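Local coordinates for protein gamma-glutamyltransferase 1 Threonine peptidase. MEROPS family T03 (Pseudomonas nitroreducens, PDB 7D9E) that probably transfers the gamma-glutamyl group of donor substrates to amines or water, as an N-terminal-nucleophile gamma-glutamyltranspeptidase, at residues 275-280 with 334-339; 315-320 with 325-330. All blocks are in the same frame, centred on the assembly; numbering follows the deposited sequence.

Contact 1: 275-280 with 334-339; sequences LAQLIG and PKYIAK
The ring of Tyr336 meets the amide of Gln277 at its edge. NE2 of Gln277 lies near the ring plane, 3.7 Å from Tyr336 CE2, and the amide and ring planes are turned 47° apart. Leu331 of helix 328-332 also touches the Tyr336 side chain. Asp313 OD2 ties the two polar ends together by accepting hydrogen bonds from both Gln277 NE2 and Tyr336 OH, and Gln277 NE2 also donates a hydrogen bond to Leu331 O.

The apolar part of the contact is carried by Ile337. Its CG2 branch is anti to its own backbone N (CG1 at chi1 -73°) and presses on Gly280, 3.5 Å from Gly280 C and 3.7 Å from Gly280 O. The other branch runs out extended, and Ile337 CD1 reaches Ala276 O at 3.9 Å. The fit at Gly280 is tight: a beta carbon there would lie 2.9 Å from Ile337 CG2, a clash. Here the backbones come close, with 6.3 Å between Gly280 CA and Ile337 CA.

This is a helix-helix crossing. The axes of the two segments approach to 9.8 Å at -60°. Elsewhere on helix 271-284, Leu278 packs on helix 297-317, while Leu275 and Ile279 rest on strands 248-257 and 260-264 of the antiparallel sheet and on Phe102 of the neighbouring subunit.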
loop_
_atom_site.group_PDB
_atom_site.type_symbol
_atom_site.label_atom_id
_atom_site.label_comp_id
_atom_site.label_asym_id
_atom_site.label_seq_id
_atom_site.Cartn_x
_atom_site.Cartn_y
_atom_site.Cartn_z
ATOM N N LEU A 275 12.993 -1.346 4.007
ATOM C CA LEU A 275 13.009 -2.331 5.088
ATOM C C LEU A 275 14.367 -3.009 5.219
ATOM O O LEU A 275 14.817 -3.279 6.335
ATOM C CB LEU A 275 11.889 -3.361 4.911
ATOM C CG LEU A 275 10.511 -2.798 5.269
ATOM C CD1 LEU A 275 9.403 -3.632 4.682
ATOM C CD2 LEU A 275 10.364 -2.720 6.776
ATOM N N ALA A 276 15.038 -3.298 4.096
ATOM C CA ALA A 276 16.371 -3.892 4.191
ATOM C C ALA A 276 17.304 -2.965 4.962
ATOM O O ALA A 276 18.067 -3.410 5.833
ATOM C CB ALA A 276 16.910 -4.167 2.787
ATOM N N GLN A 277 17.176 -1.650 4.716
ATOM C CA GLN A 277 18.012 -0.678 5.410
ATOM C C GLN A 277 17.575 -0.488 6.858
ATOM O O GLN A 277 18.423 -0.408 7.760
ATOM C CB GLN A 277 17.990 0.654 4.665
ATOM C CG GLN A 277 18.689 0.576 3.308
ATOM C CD GLN A 277 18.738 1.911 2.602
ATOM O OE1 GLN A 277 18.092 2.868 3.005
ATOM N NE2 GLN A 277 19.506 1.982 1.520
ATOM N N LEU A 278 16.262 -0.384 7.097
ATOM C CA LEU A 278 15.770 -0.171 8.460
ATOM C C LEU A 278 16.153 -1.340 9.359
ATOM O O LEU A 278 16.684 -1.150 10.467
ATOM C CB LEU A 278 14.256 0.010 8.454
ATOM C CG LEU A 278 13.755 1.326 7.863
ATOM C CD1 LEU A 278 12.300 1.139 7.432
ATOM C CD2 LEU A 278 13.892 2.522 8.784
ATOM N N ILE A 279 15.887 -2.565 8.897
ATOM C CA ILE A 279 16.204 -3.751 9.687
ATOM C C ILE A 279 17.710 -3.912 9.831
ATOM O O ILE A 279 18.229 -4.168 10.925
ATOM C CB ILE A 279 15.547 -4.997 9.066
ATOM C CG1 ILE A 279 14.026 -4.883 9.168
ATOM C CG2 ILE A 279 16.073 -6.269 9.698
ATOM C CD1 ILE A 279 13.283 -5.889 8.319
ATOM N N GLY A 280 18.438 -3.728 8.733
ATOM C CA GLY A 280 19.869 -3.932 8.778
ATOM C C GLY A 280 20.562 -2.938 9.683
ATOM O O GLY A 280 21.485 -3.288 10.423
ATOM N N PRO A 334 25.664 -5.362 2.722
ATOM C CA PRO A 334 25.926 -5.292 4.173
ATOM C C PRO A 334 26.963 -4.249 4.574
ATOM O O PRO A 334 26.845 -3.658 5.658
ATOM C CB PRO A 334 26.421 -6.704 4.527
ATOM C CG PRO A 334 26.189 -7.560 3.316
ATOM C CD PRO A 334 25.532 -6.753 2.242
ATOM N N LYS A 335 27.984 -4.022 3.748
ATOM C CA LYS A 335 29.002 -3.027 4.077
ATOM C C LYS A 335 28.434 -1.618 4.001
ATOM O O LYS A 335 28.800 -0.744 4.795
ATOM C CB LYS A 335 30.189 -3.166 3.122
ATOM C CG LYS A 335 30.989 -4.441 3.328
ATOM N N TYR A 336 27.544 -1.376 3.044
ATOM C CA TYR A 336 26.884 -0.080 2.964
ATOM C C TYR A 336 25.962 0.130 4.158
ATOM O O TYR A 336 25.954 1.200 4.776
ATOM C CB TYR A 336 26.107 -0.011 1.649
ATOM C CG TYR A 336 25.297 1.247 1.493
ATOM C CD1 TYR A 336 25.925 2.459 1.233
ATOM C CD2 TYR A 336 23.930 1.231 1.626
ATOM C CE1 TYR A 336 25.213 3.611 1.092
ATOM C CE2 TYR A 336 23.188 2.393 1.494
ATOM C CZ TYR A 336 23.845 3.577 1.221
ATOM O OH TYR A 336 23.138 4.740 1.080
ATOM N N ILE A 337 25.158 -0.879 4.485
ATOM C CA ILE A 337 24.285 -0.793 5.652
ATOM C C ILE A 337 25.099 -0.520 6.915
ATOM O O ILE A 337 24.683 0.266 7.776
ATOM C CB ILE A 337 23.433 -2.069 5.752
ATOM C CG1 ILE A 337 22.359 -2.044 4.654
ATOM C CG2 ILE A 337 22.824 -2.198 7.149
ATOM C CD1 ILE A 337 21.696 -3.381 4.397
ATOM N N ALA A 338 26.275 -1.146 7.044
ATOM C CA ALA A 338 27.116 -0.862 8.203
ATOM C C ALA A 338 27.585 0.591 8.201
ATOM O O ALA A 338 27.610 1.244 9.252
ATOM C CB ALA A 338 28.318 -1.808 8.238
ATOM N N LYS A 339 27.978 1.109 7.035
ATOM C CA LYS A 339 28.419 2.499 6.954
ATOM C C LYS A 339 27.300 3.458 7.341
ATOM O O LYS A 339 27.507 4.397 8.118
ATOM C CB LYS A 339 28.933 2.806 5.544
ATOM C CG LYS A 339 29.490 4.208 5.392
#

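Contact 2: 315-320 with 325-330; sequences ADYLGD and KVPVAQ
Val326 packs its two methyls against the end of helix 297-317, just ahead of an inverse gamma turn centred on Pro327. The chain leaves the helix after Tyr317, and the contact closes the short connection to helix 328-332. Val326 CG1 is anti to its backbone N (chi1 -178°), and CG2 is anti to its carbonyl carbon. Both methyls border the carbonyl oxygen of Tyr317: Val326 CG1 is 3.5 Å from Tyr317 O. The other methyl, Val326 CG2, also meets the next carbonyl but one, at 3.9 Å from Gly319 O.

Leu318 starts with its beta carbon pointing away from segment 325-330. With CG beside the backbone N (chi1 -53°), its end turns back, and Leu318 CD2 lies 3.7 Å from Val326 CG1. The two side chains cross at about a right angle. An alanine in place of Val326 would probably leave a gap between Leu318 CD2 and the carbonyls of Tyr317 and Gly319, with the leucine held on this side by less packing.

Tyr317 makes a looser contact, with its CD1 4.2 Å from Pro327 CG. One face of its ring is covered by its own neighbour, Asp316 CB, which sits 4.0 Å above the plane over the centre. The hydroxyl of Tyr317 is hydrogen-bonded to Leu359 N.

Beyond the segments, Leu318 also touches Ile273 of helix 271-284 and Leu71 of the neighbouring subunit. Its side chain is about 11 Å from a bound DON, too far for direct contact. Gly319 N is buried here with no partner in the model. Past the proline, Val328 N donates to Val326 O at 2.8 Å, closing the turn.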
loop_
_atom_site.group_PDB
_atom_site.type_symbol
_atom_site.label_atom_id
_atom_site.label_comp_id
_atom_site.label_asym_id
_atom_site.label_seq_id
_atom_site.Cartn_x
_atom_site.Cartn_y
_atom_site.Cartn_z
ATOM N N ALA A 315 14.732 9.277 -2.043
ATOM C CA ALA A 315 14.433 10.422 -2.895
ATOM C C ALA A 315 15.401 10.533 -4.064
ATOM O O ALA A 315 15.046 11.070 -5.121
ATOM C CB ALA A 315 14.491 11.714 -2.077
ATOM N N ASP A 316 16.617 10.035 -3.904
ATOM C CA ASP A 316 17.643 10.279 -4.905
ATOM C C ASP A 316 17.719 9.179 -5.947
ATOM O O ASP A 316 17.977 9.469 -7.125
ATOM C CB ASP A 316 19.000 10.412 -4.201
ATOM C CG ASP A 316 20.006 11.198 -5.010
ATOM O OD1 ASP A 316 19.739 12.372 -5.346
ATOM O OD2 ASP A 316 21.078 10.634 -5.291
ATOM N N TYR A 317 17.513 7.922 -5.547
ATOM C CA TYR A 317 17.883 6.799 -6.388
ATOM C C TYR A 317 16.724 6.002 -6.961
ATOM O O TYR A 317 16.925 5.314 -7.964
ATOM C CB TYR A 317 18.764 5.810 -5.605
ATOM C CG TYR A 317 20.013 6.432 -5.047
ATOM C CD1 TYR A 317 20.971 6.983 -5.887
ATOM C CD2 TYR A 317 20.233 6.466 -3.684
ATOM C CE1 TYR A 317 22.124 7.557 -5.374
ATOM C CE2 TYR A 317 21.382 7.033 -3.163
ATOM C CZ TYR A 317 22.313 7.585 -4.007
ATOM O OH TYR A 317 23.451 8.161 -3.498
ATOM N N LEU A 318 15.549 6.033 -6.350
ATOM C CA LEU A 318 14.559 4.990 -6.581
ATOM C C LEU A 318 13.465 5.390 -7.569
ATOM O O LEU A 318 12.962 6.520 -7.568
ATOM C CB LEU A 318 13.948 4.502 -5.269
ATOM C CG LEU A 318 14.977 4.065 -4.219
ATOM C CD1 LEU A 318 14.239 3.454 -3.045
ATOM C CD2 LEU A 318 15.954 3.055 -4.758
ATOM N N GLY A 319 13.107 4.426 -8.408
ATOM C CA GLY A 319 12.083 4.609 -9.415
ATOM C C GLY A 319 11.896 3.307 -10.161
ATOM O O GLY A 319 12.507 2.298 -9.822
ATOM N N ASP A 320 11.072 3.337 -11.212
ATOM C CA ASP A 320 10.817 2.135 -11.996
ATOM C C ASP A 320 12.135 1.556 -12.488
ATOM O O ASP A 320 12.880 2.249 -13.197
ATOM C CB ASP A 320 9.919 2.518 -13.166
ATOM C CG ASP A 320 9.473 1.328 -14.011
ATOM O OD1 ASP A 320 10.254 0.369 -14.230
ATOM O OD2 ASP A 320 8.338 1.372 -14.531
ATOM N N LYS A 325 18.950 2.699 -14.296
ATOM C CA LYS A 325 19.762 1.672 -13.642
ATOM C C LYS A 325 19.847 1.978 -12.154
ATOM O O LYS A 325 20.764 2.655 -11.688
ATOM C CB LYS A 325 21.164 1.605 -14.230
ATOM C CG LYS A 325 21.856 0.285 -13.949
ATOM N N VAL A 326 18.912 1.436 -11.395
ATOM C CA VAL A 326 18.825 1.745 -9.965
ATOM C C VAL A 326 19.852 0.903 -9.213
ATOM O O VAL A 326 19.893 -0.318 -9.401
ATOM C CB VAL A 326 17.421 1.461 -9.457
ATOM C CG1 VAL A 326 17.312 1.840 -7.965
ATOM C CG2 VAL A 326 16.388 2.229 -10.260
ATOM N N PRO A 327 20.685 1.504 -8.344
ATOM C CA PRO A 327 21.770 0.741 -7.692
ATOM C C PRO A 327 21.303 -0.086 -6.498
ATOM O O PRO A 327 21.767 0.096 -5.370
ATOM C CB PRO A 327 22.751 1.853 -7.286
ATOM C CG PRO A 327 21.899 3.037 -7.056
ATOM C CD PRO A 327 20.795 2.953 -8.091
ATOM N N VAL A 328 20.406 -1.043 -6.754
ATOM C CA VAL A 328 19.790 -1.795 -5.662
ATOM C C VAL A 328 20.845 -2.537 -4.852
ATOM O O VAL A 328 20.830 -2.522 -3.615
ATOM C CB VAL A 328 18.716 -2.754 -6.209
ATOM C CG1 VAL A 328 18.076 -3.539 -5.071
ATOM C CG2 VAL A 328 17.662 -1.977 -6.963
ATOM N N ALA A 329 21.762 -3.209 -5.537
ATOM C CA ALA A 329 22.783 -3.978 -4.833
ATOM C C ALA A 329 23.626 -3.083 -3.939
ATOM O O ALA A 329 23.920 -3.437 -2.786
ATOM C CB ALA A 329 23.664 -4.704 -5.845
ATOM N N GLN A 330 24.031 -1.918 -4.448
ATOM C CA GLN A 330 24.873 -1.036 -3.645
ATOM C C GLN A 330 24.117 -0.536 -2.422
ATOM O O GLN A 330 24.706 -0.385 -1.348
ATOM C CB GLN A 330 25.360 0.144 -4.489
ATOM C CG GLN A 330 26.295 -0.266 -5.619
ATOM C CD GLN A 330 25.583 -0.210 -6.949
ATOM O OE1 GLN A 330 24.607 -0.951 -7.176
ATOM N NE2 GLN A 330 26.065 0.645 -7.846
#

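The centres of contacts 1 and 2 are 15 Å apart, on the same side of the chain's centre. In chain order come segment 275-280 on helix 271-284, then 315-320 at the end of helix 297-317, then 325-330, which runs into helix 328-332, and last 334-339 on helix 334-343. Both segments of contact 2 therefore lie between the two segments of contact 1 in the sequence. The two also touch directly, where Tyr336 CG lies 3.3 Å from Gln330 O. Helix 297-317 joins them too, because Asp313 serves contact 1 and Tyr317 serves contact 2. Together they pack the helices of the C-terminal part of this subunit.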